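Local coordinates for Lin2634 protein (Listeria innocua, PDB 3MZO) that binds calcium ions and is probably a metal-dependent phosphohydrolase of the HD-domain superfamily, related to the 5'-deoxynucleotidase YfbR, at residues S137-L142 against Y163-A168. Numbering follows the deposited sequence.
With CA (calcium ion), chain K.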
loop_
_atom_site.group_PDB
_atom_site.type_symbol
_atom_site.label_atom_id
_atom_site.label_comp_id
_atom_site.label_asym_id
_atom_site.label_seq_id
_atom_site.Cartn_x
_atom_site.Cartn_y
_atom_site.Cartn_z
ATOM N N SER B 137 -17.716 -17.277 18.119
ATOM C CA SER B 137 -16.310 -16.989 17.800
ATOM C C SER B 137 -16.134 -15.905 16.731
ATOM O O SER B 137 -15.249 -15.048 16.817
ATOM C CB SER B 137 -15.601 -18.298 17.375
ATOM O OG SER B 137 -15.500 -19.191 18.484
ATOM N N ASP B 138 -16.985 -15.982 15.705
ATOM C CA ASP B 138 -17.091 -14.975 14.659
ATOM C C ASP B 138 -17.471 -13.598 15.266
ATOM O O ASP B 138 -16.854 -12.574 14.955
ATOM C CB ASP B 138 -18.139 -15.468 13.655
ATOM C CG ASP B 138 -18.151 -14.678 12.361
ATOM O OD1 ASP B 138 -17.169 -13.968 12.061
ATOM O OD2 ASP B 138 -19.159 -14.789 11.623
ATOM N N LYS B 139 -18.469 -13.575 16.150
ATOM C CA LYS B 139 -18.848 -12.330 16.811
ATOM C C LYS B 139 -17.770 -11.810 17.749
ATOM O O LYS B 139 -17.589 -10.617 17.874
ATOM C CB LYS B 139 -20.182 -12.455 17.561
ATOM C CG LYS B 139 -21.391 -12.716 16.680
ATOM C CD LYS B 139 -21.588 -11.678 15.585
ATOM C CE LYS B 139 -22.791 -12.045 14.704
ATOM N NZ LYS B 139 -23.119 -10.933 13.831
ATOM N N VAL B 140 -17.047 -12.700 18.407
ATOM C CA VAL B 140 -15.930 -12.254 19.247
ATOM C C VAL B 140 -14.884 -11.555 18.382
ATOM O O VAL B 140 -14.334 -10.537 18.819
ATOM C CB VAL B 140 -15.303 -13.374 20.093
ATOM C CG1 VAL B 140 -13.962 -12.929 20.649
ATOM C CG2 VAL B 140 -16.269 -13.789 21.214
ATOM N N ASP B 141 -14.588 -12.070 17.191
ATOM C CA ASP B 141 -13.551 -11.423 16.364
ATOM C C ASP B 141 -14.054 -10.050 15.895
ATOM O O ASP B 141 -13.308 -9.083 15.889
ATOM C CB ASP B 141 -13.106 -12.258 15.166
ATOM C CG ASP B 141 -11.929 -11.613 14.410
ATOM O OD1 ASP B 141 -10.927 -11.249 15.045
ATOM O OD2 ASP B 141 -12.015 -11.419 13.179
ATOM N N LEU B 142 -15.323 -9.987 15.523
ATOM C CA LEU B 142 -15.955 -8.738 15.113
ATOM C C LEU B 142 -15.921 -7.727 16.264
ATOM O O LEU B 142 -15.696 -6.535 16.074
ATOM C CB LEU B 142 -17.376 -9.044 14.693
ATOM C CG LEU B 142 -18.151 -8.076 13.820
ATOM C CD1 LEU B 142 -17.472 -7.813 12.471
ATOM C CD2 LEU B 142 -19.558 -8.635 13.640
ATOM N N TYR B 163 -19.943 -3.181 17.405
ATOM C CA TYR B 163 -19.605 -3.661 18.721
ATOM C C TYR B 163 -20.893 -4.009 19.495
ATOM O O TYR B 163 -21.017 -5.092 20.102
ATOM C CB TYR B 163 -18.791 -2.581 19.455
ATOM C CG TYR B 163 -18.455 -2.908 20.886
ATOM C CD1 TYR B 163 -19.325 -2.557 21.924
ATOM C CD2 TYR B 163 -17.280 -3.579 21.209
ATOM C CE1 TYR B 163 -19.018 -2.847 23.251
ATOM C CE2 TYR B 163 -16.963 -3.874 22.532
ATOM C CZ TYR B 163 -17.840 -3.516 23.547
ATOM O OH TYR B 163 -17.528 -3.811 24.854
ATOM N N SER B 164 -21.863 -3.101 19.426
ATOM C CA SER B 164 -23.127 -3.276 20.127
ATOM C C SER B 164 -23.866 -4.525 19.647
ATOM O O SER B 164 -24.352 -5.327 20.459
ATOM C CB SER B 164 -23.972 -2.021 19.959
ATOM O OG SER B 164 -23.287 -0.919 20.518
ATOM N N GLU B 165 -23.917 -4.701 18.331
ATOM C CA GLU B 165 -24.584 -5.842 17.730
ATOM C C GLU B 165 -23.886 -7.126 18.099
ATOM O O GLU B 165 -24.552 -8.111 18.424
ATOM C CB GLU B 165 -24.641 -5.709 16.208
ATOM C CG GLU B 165 -25.397 -6.853 15.460
ATOM C CD GLU B 165 -24.590 -8.186 15.283
ATOM O OE1 GLU B 165 -23.332 -8.176 15.138
ATOM O OE2 GLU B 165 -25.239 -9.259 15.275
ATOM N N ALA B 166 -22.554 -7.112 18.034
ATOM C CA ALA B 166 -21.758 -8.287 18.330
ATOM C C ALA B 166 -21.949 -8.694 19.796
ATOM O O ALA B 166 -22.293 -9.844 20.068
ATOM C CB ALA B 166 -20.262 -8.046 17.967
ATOM N N LEU B 167 -21.804 -7.763 20.733
ATOM C CA LEU B 167 -22.025 -8.096 22.135
ATOM C C LEU B 167 -23.471 -8.567 22.420
ATOM O O LEU B 167 -23.681 -9.592 23.077
ATOM C CB LEU B 167 -21.631 -6.927 23.043
ATOM C CG LEU B 167 -21.513 -7.240 24.548
ATOM C CD1 LEU B 167 -20.531 -8.438 24.892
ATOM C CD2 LEU B 167 -21.100 -5.966 25.258
ATOM N N ALA B 168 -24.454 -7.851 21.890
ATOM C CA ALA B 168 -25.854 -8.264 22.002
ATOM C C ALA B 168 -26.016 -9.724 21.593
ATOM O O ALA B 168 -26.590 -10.517 22.324
ATOM C CB ALA B 168 -26.745 -7.370 21.137
HETATM CA CA CA K . -17.171 -14.279 9.484
HETATM O O HOH W 1 -19.302 -15.210 8.245
#
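In the all-helical HD-domain fold, the helix that supplies the last aspartate of the metal site packs against the helix that follows it, and Lys139 and Ala166 mark the crossing. The short segments run nearly antiparallel, at 151°, with their axes 8.8 Å apart. Alanine suits this point because its side chain ends at a methyl: the CA atoms of Lys139 and Ala166 come within 5.2 Å, and Ala166 CB rests 3.7 Å from the carbonyl O of Lys139. Leu142, one turn on, has a branched apolar chain long enough to add a looser contact, its CD2 lying 4.4 Å from Ala166 CB.

Beside this close-packed point, the long chains of Lys139 and Glu165 cross at about a right angle and form a salt bridge. Lysine suits this partly exposed position because its long, flexible chain can carry the ammonium across the gap, and glutamate offers it two oxygens. Glu165 bends at chi2. The ammonium straddles the carboxylate: NZ of Lys139 is 3.1 Å from both OE1 and OE2 of Glu165, meeting each on its syn side and 20° out of the carboxylate plane. Thr169 OG1 shares a further hydrogen bond with OE2, which should help fix the rotation of the carboxylate, and Leu142 CD2 brushes OE1.

Asp138, adjacent to Lys139 in sequence, points its carboxylate into the calcium site shared with His34, His68 and Asp69, the H...HD...D signature of the family. One helix thus serves the metal and the helix pairing from different sides. Lys125 forms a salt bridge with Asp138 OD2, and Asp141 OD2 hydrogen-bonds His34 ND1, a second-shell contact that probably helps orient this ligand. CG of Asp138 lies anti to the backbone N (chi1 -168°), and its OD1 is 2.6 Å from the calcium.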